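Local atomic coordinates of listeriolysin O (Listeria monocytogenes, PDB entry 4CDB), a protein that forms large oligomeric pores in cholesterol-containing host membranes, undergoing a major conformational change that inserts it and lyses the cell. Residues Glu149-Lys154 against Ala336-Glu341; Leu114-Asp119 against Tyr218-Asn223; Asn128-Lys133 against Val144-Glu149; Asn36-His41 against Ser97-Asn102. One frame throughout, in Å; residues are numbered along the deposited sequence.

Contacts 1, 2 and 3 make one cluster at one side of the molecule, their centres 8 to 16 Å apart. Helix 137-152 serves both contact 3, where it packs on strand 129-132, and contact 1, where its last turn meets the loop 336-341. Contact 2 pairs strand 114-118, the neighbour of strand 129-132, with the end of strand 207-222. Along the chain contact 3 is nested inside the loop closed by contact 2, whereas contacts 1 and 2 interlock. Contact 4, its centre about 25 Å from that of contact 2, closes first in sequence and borders residues 176-189. The cluster joins one sheet, one helix and a loop; contact 4 adjoins a part that is largely helical here and would have to rearrange to form a transmembrane strand.

Contact 1: Glu149-Lys154 against Ala336-Glu341; sequences ERWNEK and ATFNRE
Phe338 meets Trp151, in the last turn of helix 137-152. Phe338 CE2 lies 3.7 Å from Trp151 CZ3, which comes in at the edge of the phenyl ring, near its plane. The two side chains slide past each other in opposite directions, their ring planes oblique, 43° apart. Tyr217 meets the same phenyl ring, so an aromatic residue suits this buried place, while Trp151 keeps its polar NE1 bonded to Pro121 O. Asn339 turns away from the helix; its OD1 accepts from Glu341 N at 2.8 Å, an Asx turn that bends the loop. Arg340 CG is anti to the backbone N (chi1 -165°), and the chain stays extended as far as NE. Its guanidinium then passes Asn152, with NH1 3.7 Å from Asn152 CB, to form a salt bridge with Glu149. The modelled distance of 2.4 Å between Arg340 NH2 and Glu149 OE1 is shorter than expected, and its exact value is doubtful. Glu153 OE2 stands farther off, 4.1 Å from Arg340 NH2. The chemistry implies a largely electrostatic hold outside, where Arg340 probably offsets the repulsion between two acids near the helix C-terminus, beside an apolar one within.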
loop_
_atom_site.group_PDB
_atom_site.type_symbol
_atom_site.label_atom_id
_atom_site.label_comp_id
_atom_site.label_asym_id
_atom_site.label_seq_id
_atom_site.Cartn_x
_atom_site.Cartn_y
_atom_site.Cartn_z
ATOM N N GLU A 149 20.857 -12.434 24.707
ATOM C CA GLU A 149 22.268 -12.557 25.057
ATOM C C GLU A 149 22.714 -14.011 25.104
ATOM O O GLU A 149 23.842 -14.333 24.732
ATOM C CB GLU A 149 22.564 -11.875 26.395
ATOM C CG GLU A 149 22.727 -10.373 26.292
ATOM C CD GLU A 149 23.823 -9.973 25.318
ATOM O OE1 GLU A 149 24.907 -10.597 25.344
ATOM O OE2 GLU A 149 23.603 -9.029 24.531
ATOM N N ARG A 150 21.825 -14.884 25.568
ATOM C CA ARG A 150 22.117 -16.312 25.635
ATOM C C ARG A 150 22.351 -16.900 24.245
ATOM O O ARG A 150 23.205 -17.770 24.065
ATOM C CB ARG A 150 20.998 -17.061 26.369
ATOM C CG ARG A 150 21.418 -17.599 27.730
ATOM C CD ARG A 150 20.248 -17.681 28.706
ATOM N NE ARG A 150 19.206 -18.610 28.275
ATOM C CZ ARG A 150 18.156 -18.950 29.017
ATOM N NH1 ARG A 150 18.008 -18.442 30.233
ATOM N NH2 ARG A 150 17.254 -19.801 28.549
ATOM N N TRP A 151 21.602 -16.410 23.262
ATOM C CA TRP A 151 21.770 -16.855 21.884
ATOM C C TRP A 151 23.066 -16.314 21.286
ATOM O O TRP A 151 23.769 -17.021 20.563
ATOM C CB TRP A 151 20.578 -16.431 21.024
ATOM C CG TRP A 151 20.676 -16.903 19.597
ATOM C CD1 TRP A 151 20.317 -18.128 19.112
ATOM C CD2 TRP A 151 21.169 -16.157 18.475
ATOM N NE1 TRP A 151 20.555 -18.190 17.758
ATOM C CE2 TRP A 151 21.078 -16.993 17.343
ATOM C CE3 TRP A 151 21.677 -14.865 18.318
ATOM C CZ2 TRP A 151 21.477 -16.578 16.072
ATOM C CZ3 TRP A 151 22.074 -14.454 17.056
ATOM C CH2 TRP A 151 21.972 -15.307 15.950
ATOM N N ASN A 152 23.374 -15.057 21.593
ATOM C CA ASN A 152 24.586 -14.417 21.093
ATOM C C ASN A 152 25.864 -15.057 21.632
ATOM O O ASN A 152 26.936 -14.901 21.050
ATOM C CB ASN A 152 24.580 -12.919 21.416
ATOM C CG ASN A 152 23.572 -12.143 20.589
ATOM O OD1 ASN A 152 23.349 -12.443 19.416
ATOM N ND2 ASN A 152 22.962 -11.131 21.197
ATOM N N GLU A 153 25.744 -15.778 22.742
ATOM C CA GLU A 153 26.911 -16.328 23.426
ATOM C C GLU A 153 27.050 -17.846 23.296
ATOM O O GLU A 153 27.957 -18.439 23.879
ATOM C CB GLU A 153 26.893 -15.934 24.907
ATOM C CG GLU A 153 27.006 -14.437 25.159
ATOM C CD GLU A 153 26.906 -14.079 26.633
ATOM O OE1 GLU A 153 26.765 -14.998 27.468
ATOM O OE2 GLU A 153 26.967 -12.874 26.956
ATOM N N LYS A 154 26.156 -18.473 22.538
ATOM C CA LYS A 154 26.206 -19.921 22.353
ATOM C C LYS A 154 26.004 -20.343 20.902
ATOM O O LYS A 154 26.629 -21.293 20.433
ATOM C CB LYS A 154 25.159 -20.624 23.222
ATOM C CG LYS A 154 25.532 -20.787 24.683
ATOM C CD LYS A 154 24.675 -21.866 25.332
ATOM C CE LYS A 154 24.740 -21.801 26.848
ATOM N NZ LYS A 154 23.815 -22.787 27.475
ATOM N N ALA A 336 18.778 -6.906 6.621
ATOM C CA ALA A 336 18.275 -8.223 6.245
ATOM C C ALA A 336 18.770 -9.311 7.192
ATOM O O ALA A 336 18.166 -10.379 7.296
ATOM C CB ALA A 336 18.664 -8.551 4.814
ATOM N N THR A 337 19.875 -9.034 7.879
ATOM C CA THR A 337 20.453 -9.987 8.821
ATOM C C THR A 337 20.596 -9.396 10.228
ATOM O O THR A 337 21.189 -8.333 10.413
ATOM C CB THR A 337 21.818 -10.513 8.324
ATOM O OG1 THR A 337 21.622 -11.327 7.161
ATOM C CG2 THR A 337 22.500 -11.341 9.401
ATOM N N PHE A 338 20.043 -10.098 11.211
ATOM C CA PHE A 338 20.105 -9.680 12.608
ATOM C C PHE A 338 21.530 -9.696 13.158
ATOM O O PHE A 338 22.298 -10.623 12.896
ATOM C CB PHE A 338 19.200 -10.582 13.454
ATOM C CG PHE A 338 19.403 -10.444 14.938
ATOM C CD1 PHE A 338 19.107 -9.256 15.591
ATOM C CD2 PHE A 338 19.862 -11.516 15.686
ATOM C CE1 PHE A 338 19.286 -9.138 16.960
ATOM C CE2 PHE A 338 20.042 -11.404 17.054
ATOM C CZ PHE A 338 19.752 -10.214 17.691
ATOM N N ASN A 339 21.880 -8.659 13.914
ATOM C CA ASN A 339 23.164 -8.622 14.608
ATOM C C ASN A 339 23.061 -7.941 15.973
ATOM O O ASN A 339 22.063 -7.286 16.275
ATOM C CB ASN A 339 24.241 -7.959 13.743
ATOM C CG ASN A 339 24.243 -6.448 13.862
ATOM O OD1 ASN A 339 24.884 -5.887 14.751
ATOM N ND2 ASN A 339 23.534 -5.781 12.959
ATOM N N ARG A 340 24.104 -8.099 16.786
ATOM C CA ARG A 340 24.101 -7.647 18.178
ATOM C C ARG A 340 23.865 -6.146 18.341
ATOM O O ARG A 340 23.192 -5.715 19.278
ATOM C CB ARG A 340 25.414 -8.038 18.862
ATOM C CG ARG A 340 25.386 -7.944 20.383
ATOM C CD ARG A 340 26.774 -8.163 20.970
ATOM N NE ARG A 340 26.733 -8.432 22.406
ATOM C CZ ARG A 340 26.999 -9.613 22.954
ATOM N NH1 ARG A 340 27.335 -10.643 22.188
ATOM N NH2 ARG A 340 26.935 -9.765 24.270
ATOM N N GLU A 341 24.426 -5.355 17.431
ATOM C CA GLU A 341 24.327 -3.899 17.512
ATOM C C GLU A 341 22.907 -3.391 17.269
ATOM O O GLU A 341 22.455 -2.455 17.927
ATOM C CB GLU A 341 25.305 -3.239 16.536
ATOM C CG GLU A 341 26.739 -3.159 17.044
ATOM C CD GLU A 341 27.327 -4.515 17.390
ATOM O OE1 GLU A 341 27.218 -5.444 16.562
ATOM O OE2 GLU A 341 27.901 -4.650 18.491
#

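Contact 2: Leu114-Asp119 against Tyr218-Asn223; sequences LTLSID and YNVNVN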
loop_
_atom_site.group_PDB
_atom_site.type_symbol
_atom_site.label_atom_id
_atom_site.label_comp_id
_atom_site.label_asym_id
_atom_site.label_seq_id
_atom_site.Cartn_x
_atom_site.Cartn_y
_atom_site.Cartn_z
ATOM N N LEU A 114 5.133 -16.512 34.435
ATOM C CA LEU A 114 4.942 -17.006 33.074
ATOM C C LEU A 114 6.261 -17.493 32.480
ATOM O O LEU A 114 7.337 -17.167 32.987
ATOM C CB LEU A 114 4.295 -15.942 32.173
ATOM C CG LEU A 114 4.857 -14.519 32.087
ATOM C CD1 LEU A 114 6.189 -14.447 31.348
ATOM C CD2 LEU A 114 3.840 -13.607 31.419
ATOM N N THR A 115 6.176 -18.274 31.407
ATOM C CA THR A 115 7.376 -18.731 30.717
ATOM C C THR A 115 7.490 -18.052 29.359
ATOM O O THR A 115 6.559 -18.101 28.551
ATOM C CB THR A 115 7.386 -20.261 30.519
ATOM O OG1 THR A 115 7.314 -20.911 31.793
ATOM C CG2 THR A 115 8.659 -20.702 29.809
ATOM N N LEU A 116 8.630 -17.412 29.120
ATOM C CA LEU A 116 8.912 -16.803 27.825
ATOM C C LEU A 116 9.770 -17.736 26.981
ATOM O O LEU A 116 10.628 -18.451 27.503
ATOM C CB LEU A 116 9.630 -15.465 28.002
ATOM C CG LEU A 116 8.810 -14.340 28.630
ATOM C CD1 LEU A 116 9.658 -13.086 28.775
ATOM C CD2 LEU A 116 7.559 -14.057 27.806
ATOM N N SER A 117 9.530 -17.728 25.675
ATOM C CA SER A 117 10.301 -18.542 24.746
ATOM C C SER A 117 10.662 -17.746 23.494
ATOM O O SER A 117 9.858 -16.945 23.007
ATOM C CB SER A 117 9.526 -19.804 24.369
ATOM O OG SER A 117 10.185 -20.521 23.344
ATOM N N ILE A 118 11.870 -17.965 22.980
ATOM C CA ILE A 118 12.355 -17.233 21.813
ATOM C C ILE A 118 12.622 -18.197 20.657
ATOM O O ILE A 118 12.979 -19.357 20.882
ATOM C CB ILE A 118 13.624 -16.412 22.157
ATOM C CG1 ILE A 118 13.882 -15.328 21.106
ATOM C CG2 ILE A 118 14.843 -17.321 22.333
ATOM C CD1 ILE A 118 14.892 -14.287 21.547
ATOM N N ASP A 119 12.450 -17.723 19.425
ATOM C CA ASP A 119 12.565 -18.594 18.257
ATOM C C ASP A 119 13.883 -18.461 17.486
ATOM O O ASP A 119 13.961 -18.841 16.316
ATOM C CB ASP A 119 11.383 -18.369 17.310
ATOM C CG ASP A 119 11.388 -16.985 16.686
ATOM O OD1 ASP A 119 12.085 -16.094 17.215
ATOM O OD2 ASP A 119 10.689 -16.788 15.669
ATOM N N TYR A 218 13.377 -11.955 15.469
ATOM C CA TYR A 218 12.928 -13.017 16.360
ATOM C C TYR A 218 11.556 -12.727 16.956
ATOM O O TYR A 218 11.111 -11.577 16.998
ATOM C CB TYR A 218 13.949 -13.263 17.478
ATOM C CG TYR A 218 14.289 -12.035 18.297
ATOM C CD1 TYR A 218 13.565 -11.714 19.437
ATOM C CD2 TYR A 218 15.341 -11.205 17.935
ATOM C CE1 TYR A 218 13.874 -10.597 20.191
ATOM C CE2 TYR A 218 15.658 -10.086 18.681
ATOM C CZ TYR A 218 14.923 -9.786 19.807
ATOM O OH TYR A 218 15.237 -8.673 20.550
ATOM N N ASN A 219 10.891 -13.787 17.406
ATOM C CA ASN A 219 9.631 -13.672 18.124
ATOM C C ASN A 219 9.763 -14.235 19.531
ATOM O O ASN A 219 10.379 -15.284 19.735
ATOM C CB ASN A 219 8.513 -14.403 17.379
ATOM C CG ASN A 219 8.206 -13.782 16.035
ATOM O OD1 ASN A 219 7.318 -12.939 15.917
ATOM N ND2 ASN A 219 8.942 -14.196 15.010
ATOM N N VAL A 220 9.191 -13.529 20.498
ATOM C CA VAL A 220 9.109 -14.032 21.859
ATOM C C VAL A 220 7.652 -14.307 22.213
ATOM O O VAL A 220 6.808 -13.405 22.158
ATOM C CB VAL A 220 9.720 -13.045 22.875
ATOM C CG1 VAL A 220 9.489 -13.535 24.299
ATOM C CG2 VAL A 220 11.210 -12.855 22.601
ATOM N N ASN A 221 7.359 -15.557 22.561
ATOM C CA ASN A 221 5.998 -15.948 22.915
ATOM C C ASN A 221 5.856 -16.389 24.377
ATOM O O ASN A 221 6.851 -16.636 25.063
ATOM C CB ASN A 221 5.481 -17.031 21.966
ATOM C CG ASN A 221 6.272 -18.317 22.064
ATOM O OD1 ASN A 221 7.396 -18.330 22.563
ATOM N ND2 ASN A 221 5.689 -19.410 21.586
ATOM N N VAL A 222 4.611 -16.481 24.839
ATOM C CA VAL A 222 4.313 -16.800 26.231
ATOM C C VAL A 222 3.540 -18.112 26.316
ATOM O O VAL A 222 2.788 -18.453 25.404
ATOM C CB VAL A 222 3.465 -15.681 26.876
ATOM C CG1 VAL A 222 3.364 -15.871 28.376
ATOM C CG2 VAL A 222 4.072 -14.331 26.574
ATOM N N ASN A 223 3.734 -18.853 27.405
ATOM C CA ASN A 223 2.961 -20.066 27.660
ATOM C C ASN A 223 1.463 -19.772 27.681
ATOM O O ASN A 223 1.047 -18.680 28.065
ATOM C CB ASN A 223 3.373 -20.687 28.996
ATOM C CG ASN A 223 2.976 -19.830 30.184
ATOM O OD1 ASN A 223 3.601 -18.807 30.463
ATOM N ND2 ASN A 223 1.932 -20.248 30.893
#
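Leu116, Ile118, Val220 and Val222 form the tightly packed face of this strand pair. Leu116 and Val222 are a non-hydrogen-bonded pair whose side chains lie side by side and point the same way, Leu116 CD2 reaching 3.7 Å from Val222 CG2. Ile118 has CG1 anti to the backbone N (chi1 -162°), and its CD1 meets Tyr218 CD1 at 3.6 Å. Branched aliphatic residues suit this face because helix 137-152 covers it: Val140 and Ala143 touch Leu116, and Leu147 touches Ile118. The strands run antiparallel, their axes at 158°, as two members of the large antiparallel sheet of the pore-forming cytolysin fold; strand 207-222 follows closely in sequence on residues 196-205, which form a transmembrane strand in the pore. Ser117 and Asn221 are the hydrogen-bonded pair, with Ser117 N to Asn221 O at 3.0 Å and Asn221 N to Ser117 O at 2.9 Å. Their side chains point to the other face, where polar groups meet the N-terminal residues: Thr115 OG1 hydrogen-bonds to Ala5 O, and Asn221 ND2 only weakly to Ala2 O. At one end Asn223 OD1 takes Thr115 N at 2.8 Å, from above the amide plane, a side chain doing the work of a main-chain carbonyl. The opposite end is more open to solvent. There the partly exposed Asp119 uses both oxygens on Asn219, OD1 taking the backbone N at 2.6 Å and OD2 the side-chain ND2 at 3.2 Å, the carboxylate and amide planes turned 78° apart.

Contact 3: Asn128-Lys133 against Val144-Glu149; sequences NKIVVK and VNTLVE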
loop_
_atom_site.group_PDB
_atom_site.type_symbol
_atom_site.label_atom_id
_atom_site.label_comp_id
_atom_site.label_asym_id
_atom_site.label_seq_id
_atom_site.Cartn_x
_atom_site.Cartn_y
_atom_site.Cartn_z
ATOM N N ASN A 128 15.946 -22.051 25.006
ATOM C CA ASN A 128 15.114 -20.976 24.466
ATOM C C ASN A 128 14.015 -20.483 25.414
ATOM O O ASN A 128 13.219 -19.621 25.047
ATOM C CB ASN A 128 14.518 -21.374 23.110
ATOM C CG ASN A 128 13.745 -22.686 23.163
ATOM O OD1 ASN A 128 13.316 -23.128 24.228
ATOM N ND2 ASN A 128 13.562 -23.311 22.005
ATOM N N LYS A 129 13.981 -21.021 26.629
ATOM C CA LYS A 129 12.933 -20.676 27.586
ATOM C C LYS A 129 13.491 -20.045 28.857
ATOM O O LYS A 129 14.646 -20.267 29.215
ATOM C CB LYS A 129 12.110 -21.917 27.946
ATOM C CG LYS A 129 11.487 -22.625 26.754
ATOM C CD LYS A 129 10.798 -23.914 27.182
ATOM C CE LYS A 129 10.379 -24.743 25.975
ATOM N NZ LYS A 129 9.509 -23.977 25.043
ATOM N N ILE A 130 12.657 -19.265 29.540
ATOM C CA ILE A 130 13.020 -18.685 30.831
ATOM C C ILE A 130 11.771 -18.325 31.641
ATOM O O ILE A 130 10.794 -17.807 31.096
ATOM C CB ILE A 130 13.950 -17.452 30.672
ATOM C CG1 ILE A 130 14.384 -16.916 32.040
ATOM C CG2 ILE A 130 13.279 -16.365 29.841
ATOM C CD1 ILE A 130 15.344 -15.745 31.961
ATOM N N VAL A 131 11.800 -18.624 32.936
ATOM C CA VAL A 131 10.677 -18.327 33.816
ATOM C C VAL A 131 10.779 -16.910 34.378
ATOM O O VAL A 131 11.827 -16.507 34.881
ATOM C CB VAL A 131 10.602 -19.332 34.983
ATOM C CG1 VAL A 131 9.413 -19.023 35.876
ATOM C CG2 VAL A 131 10.508 -20.751 34.453
ATOM N N VAL A 132 9.690 -16.155 34.270
ATOM C CA VAL A 132 9.599 -14.834 34.879
ATOM C C VAL A 132 8.655 -14.919 36.069
ATOM O O VAL A 132 7.467 -15.181 35.898
ATOM C CB VAL A 132 9.049 -13.794 33.889
ATOM C CG1 VAL A 132 9.041 -12.409 34.525
ATOM C CG2 VAL A 132 9.869 -13.795 32.615
ATOM N N LYS A 133 9.184 -14.702 37.270
ATOM C CA LYS A 133 8.407 -14.857 38.500
ATOM C C LYS A 133 7.290 -13.822 38.640
ATOM O O LYS A 133 6.132 -14.174 38.872
ATOM C CB LYS A 133 9.324 -14.827 39.725
ATOM C CG LYS A 133 9.617 -16.202 40.312
ATOM C CD LYS A 133 9.955 -17.209 39.223
ATOM C CE LYS A 133 10.228 -18.588 39.802
ATOM N NZ LYS A 133 11.472 -18.604 40.618
ATOM N N VAL A 144 13.685 -10.862 28.206
ATOM C CA VAL A 144 13.872 -10.879 26.760
ATOM C C VAL A 144 15.345 -10.660 26.418
ATOM O O VAL A 144 15.925 -11.397 25.620
ATOM C CB VAL A 144 13.010 -9.802 26.069
ATOM C CG1 VAL A 144 13.403 -9.660 24.604
ATOM C CG2 VAL A 144 11.527 -10.135 26.208
ATOM N N ASN A 145 15.945 -9.648 27.037
ATOM C CA ASN A 145 17.361 -9.355 26.844
ATOM C C ASN A 145 18.257 -10.513 27.273
ATOM O O ASN A 145 19.331 -10.721 26.706
ATOM C CB ASN A 145 17.755 -8.079 27.591
ATOM C CG ASN A 145 17.012 -6.858 27.088
ATOM O OD1 ASN A 145 16.511 -6.842 25.962
ATOM N ND2 ASN A 145 16.941 -5.824 27.918
ATOM N N THR A 146 17.810 -11.259 28.279
ATOM C CA THR A 146 18.553 -12.414 28.772
ATOM C C THR A 146 18.584 -13.529 27.728
ATOM O O THR A 146 19.622 -14.153 27.503
ATOM C CB THR A 146 17.959 -12.945 30.092
ATOM O OG1 THR A 146 17.895 -11.882 31.052
ATOM C CG2 THR A 146 18.809 -14.078 30.650
ATOM N N LEU A 147 17.444 -13.768 27.086
ATOM C CA LEU A 147 17.347 -14.777 26.033
ATOM C C LEU A 147 18.188 -14.413 24.811
ATOM O O LEU A 147 18.859 -15.269 24.230
ATOM C CB LEU A 147 15.887 -14.987 25.619
ATOM C CG LEU A 147 14.961 -15.664 26.633
ATOM C CD1 LEU A 147 13.550 -15.774 26.075
ATOM C CD2 LEU A 147 15.491 -17.036 27.030
ATOM N N VAL A 148 18.145 -13.141 24.423
ATOM C CA VAL A 148 18.904 -12.658 23.273
ATOM C C VAL A 148 20.411 -12.788 23.506
ATOM O O VAL A 148 21.153 -13.204 22.617
ATOM C CB VAL A 148 18.548 -11.193 22.934
ATOM C CG1 VAL A 148 19.547 -10.606 21.952
ATOM C CG2 VAL A 148 17.132 -11.100 22.378
ATOM N N GLU A 149 20.857 -12.434 24.707
ATOM C CA GLU A 149 22.268 -12.557 25.057
ATOM C C GLU A 149 22.714 -14.011 25.104
ATOM O O GLU A 149 23.842 -14.333 24.732
ATOM C CB GLU A 149 22.564 -11.875 26.395
ATOM C CG GLU A 149 22.727 -10.373 26.292
ATOM C CD GLU A 149 23.823 -9.973 25.318
ATOM O OE1 GLU A 149 24.907 -10.597 25.344
ATOM O OE2 GLU A 149 23.603 -9.029 24.531
#
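Lys129 O accepts a hydrogen bond from Arg150 NH2 of the same helix whose Leu147 lies beside it, with Leu147 CD2 4.0 Å from that oxygen. Asn128 O is equally close to Leu147 CD2, at 4.0 Å, but as a backbone partner Asn128 belongs to Ile118 on the neighbouring strand. The main apolar meeting is between Leu147 and Ile130. Ile130 CG2 sits 3.6 Å from Leu147 CD2 and 3.8 Å from Leu147 CD1, so the methyl is set against the fork of the leucine. Ile130 CG1 is anti to the backbone N (chi1 -177°); the side chain crosses that of Thr146 at about a right angle, with Ile130 CD1 4.1 Å from Thr146 CG2. Thr146 suits this partly exposed place because its methyl joins the apolar patch while its OG1 bonds to Asn142 O one turn earlier. Leucine, with its two methyls, fills a buried place that Ile118 also borders. Strand 129-132 and the helix run nearly antiparallel, at 158°, with axes 9.1 Å apart at their closest. The strand leads through a short connection into helix 137-152, which folds back over the strand just made: a helix packed on one face of an antiparallel sheet, a two-layer alpha+beta arrangement.

Contact 4: Asn36-His41 against Ser97-Asn102; sequences NVLVYH and SELVEN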
loop_
_atom_site.group_PDB
_atom_site.type_symbol
_atom_site.label_atom_id
_atom_site.label_comp_id
_atom_site.label_asym_id
_atom_site.label_seq_id
_atom_site.Cartn_x
_atom_site.Cartn_y
_atom_site.Cartn_z
ATOM N N ASN A 36 -16.304 -10.985 16.598
ATOM C CA ASN A 36 -16.919 -9.670 16.436
ATOM C C ASN A 36 -16.565 -8.660 17.530
ATOM O O ASN A 36 -17.152 -7.580 17.598
ATOM C CB ASN A 36 -18.440 -9.810 16.324
ATOM C CG ASN A 36 -18.864 -10.628 15.118
ATOM O OD1 ASN A 36 -18.230 -10.576 14.064
ATOM N ND2 ASN A 36 -19.941 -11.390 15.269
ATOM N N VAL A 37 -15.605 -9.011 18.379
ATOM C CA VAL A 37 -15.184 -8.128 19.465
ATOM C C VAL A 37 -14.282 -6.988 18.982
ATOM O O VAL A 37 -14.456 -5.836 19.381
ATOM C CB VAL A 37 -14.489 -8.925 20.595
ATOM C CG1 VAL A 37 -13.648 -8.013 21.469
ATOM C CG2 VAL A 37 -15.525 -9.659 21.429
ATOM N N LEU A 38 -13.330 -7.311 18.114
ATOM C CA LEU A 38 -12.394 -6.313 17.605
ATOM C C LEU A 38 -12.698 -5.976 16.148
ATOM O O LEU A 38 -12.416 -6.767 15.245
ATOM C CB LEU A 38 -10.955 -6.812 17.739
ATOM C CG LEU A 38 -10.490 -7.167 19.153
ATOM C CD1 LEU A 38 -9.113 -7.802 19.115
ATOM C CD2 LEU A 38 -10.479 -5.930 20.030
ATOM N N VAL A 39 -13.271 -4.797 15.926
ATOM C CA VAL A 39 -13.668 -4.383 14.585
ATOM C C VAL A 39 -13.260 -2.949 14.254
ATOM O O VAL A 39 -13.258 -2.071 15.119
ATOM C CB VAL A 39 -15.195 -4.510 14.388
ATOM C CG1 VAL A 39 -15.607 -5.970 14.319
ATOM C CG2 VAL A 39 -15.934 -3.799 15.508
ATOM N N TYR A 40 -12.907 -2.724 12.992
ATOM C CA TYR A 40 -12.730 -1.374 12.473
ATOM C C TYR A 40 -13.708 -1.114 11.332
ATOM O O TYR A 40 -13.593 -1.702 10.257
ATOM C CB TYR A 40 -11.297 -1.133 11.993
ATOM C CG TYR A 40 -11.158 0.148 11.201
ATOM C CD1 TYR A 40 -11.239 1.386 11.828
ATOM C CD2 TYR A 40 -10.961 0.122 9.826
ATOM C CE1 TYR A 40 -11.123 2.562 11.108
ATOM C CE2 TYR A 40 -10.843 1.293 9.098
ATOM C CZ TYR A 40 -10.924 2.509 9.744
ATOM O OH TYR A 40 -10.806 3.675 9.022
ATOM N N HIS A 41 -14.671 -0.233 11.573
ATOM C CA HIS A 41 -15.630 0.138 10.542
ATOM C C HIS A 41 -15.165 1.401 9.824
ATOM O O HIS A 41 -15.214 2.496 10.384
ATOM C CB HIS A 41 -17.021 0.336 11.146
ATOM C CG HIS A 41 -17.579 -0.894 11.790
ATOM N ND1 HIS A 41 -17.834 -2.052 11.086
ATOM C CD2 HIS A 41 -17.938 -1.147 13.071
ATOM C CE1 HIS A 41 -18.320 -2.965 11.906
ATOM N NE2 HIS A 41 -18.395 -2.442 13.117
ATOM N N SER A 97 -12.043 -1.380 21.530
ATOM C CA SER A 97 -11.714 -0.460 20.443
ATOM C C SER A 97 -10.328 0.166 20.593
ATOM O O SER A 97 -9.702 0.547 19.606
ATOM C CB SER A 97 -12.778 0.634 20.332
ATOM O OG SER A 97 -12.918 1.322 21.560
ATOM N N GLU A 98 -9.849 0.267 21.830
ATOM C CA GLU A 98 -8.535 0.851 22.090
ATOM C C GLU A 98 -7.409 -0.056 21.606
ATOM O O GLU A 98 -6.331 0.417 21.256
ATOM C CB GLU A 98 -8.362 1.167 23.578
ATOM C CG GLU A 98 -9.253 2.290 24.084
ATOM C CD GLU A 98 -8.905 3.636 23.475
ATOM O OE1 GLU A 98 -9.367 3.921 22.350
ATOM O OE2 GLU A 98 -8.170 4.411 24.123
ATOM N N LEU A 99 -7.663 -1.361 21.593
ATOM C CA LEU A 99 -6.718 -2.313 21.021
ATOM C C LEU A 99 -6.694 -2.163 19.504
ATOM O O LEU A 99 -5.646 -2.298 18.871
ATOM C CB LEU A 99 -7.088 -3.748 21.404
ATOM C CG LEU A 99 -6.201 -4.859 20.836
ATOM C CD1 LEU A 99 -4.749 -4.608 21.187
ATOM C CD2 LEU A 99 -6.642 -6.213 21.358
ATOM N N VAL A 100 -7.860 -1.887 18.928
ATOM C CA VAL A 100 -7.968 -1.648 17.494
ATOM C C VAL A 100 -7.263 -0.342 17.129
ATOM O O VAL A 100 -6.640 -0.231 16.074
ATOM C CB VAL A 100 -9.444 -1.602 17.042
ATOM C CG1 VAL A 100 -9.545 -1.316 15.552
ATOM C CG2 VAL A 100 -10.133 -2.913 17.373
ATOM N N GLU A 101 -7.347 0.638 18.025
ATOM C CA GLU A 101 -6.680 1.921 17.830
ATOM C C GLU A 101 -5.172 1.837 18.067
ATOM O O GLU A 101 -4.484 2.859 18.055
ATOM C CB GLU A 101 -7.276 2.988 18.749
ATOM C CG GLU A 101 -8.127 4.030 18.041
ATOM C CD GLU A 101 -9.605 3.698 18.067
ATOM O OE1 GLU A 101 -10.037 2.824 17.287
ATOM O OE2 GLU A 101 -10.336 4.315 18.870
ATOM N N ASN A 102 -4.670 0.625 18.292
ATOM C CA ASN A 102 -3.248 0.393 18.548
ATOM C C ASN A 102 -2.716 1.161 19.755
ATOM O O ASN A 102 -1.564 1.591 19.773
ATOM C CB ASN A 102 -2.399 0.692 17.309
ATOM C CG ASN A 102 -2.676 -0.266 16.168
ATOM O OD1 ASN A 102 -2.682 0.125 15.002
ATOM N ND2 ASN A 102 -2.917 -1.528 16.501
#
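The chain of Leu38 comes nearest the short helix 97-100 at Val100, their CA atoms 6.4 Å apart. Val100 presents both methyls to that chain. Its CG2 lies 4.0 Å from Leu38 CB, and its CG1 is 3.8 Å from Val39 O and 4.0 Å from Tyr40 CB. A compact beta-branched residue suits this place, since it can lie flush against main chain and side-chain stems alike. Leu38, its CG anti to the carbonyl carbon (chi1 -58°), slides past Val100 in the opposite direction. It also touches Leu99, where Leu38 CD1 meets Leu99 CD2 at 3.7 Å. The helix ends in a Schellman motif: Asn102, with positive phi, is its C-prime residue, Gln103 N bonds to Glu98 O and Asn102 N weakly to Leu99 O. Asparagine tolerates that backbone well. Strand 39-41 meanwhile pairs in parallel with the long strand 362-385, so the contact sets a single helical turn against the edge of the sheet that runs through the elongated body of the toxin. Tyr40 OH bonds to Ser177 OG, a serine at a sodium site with Asp43, and the side chain of Tyr40 lies about 4 Å from a bound sodium ion. Val100 O and Asn102 OD1 accept bonds from Thr185 OG1 and Ala186 N, in the segment 176-189 that becomes a transmembrane strand in the pore.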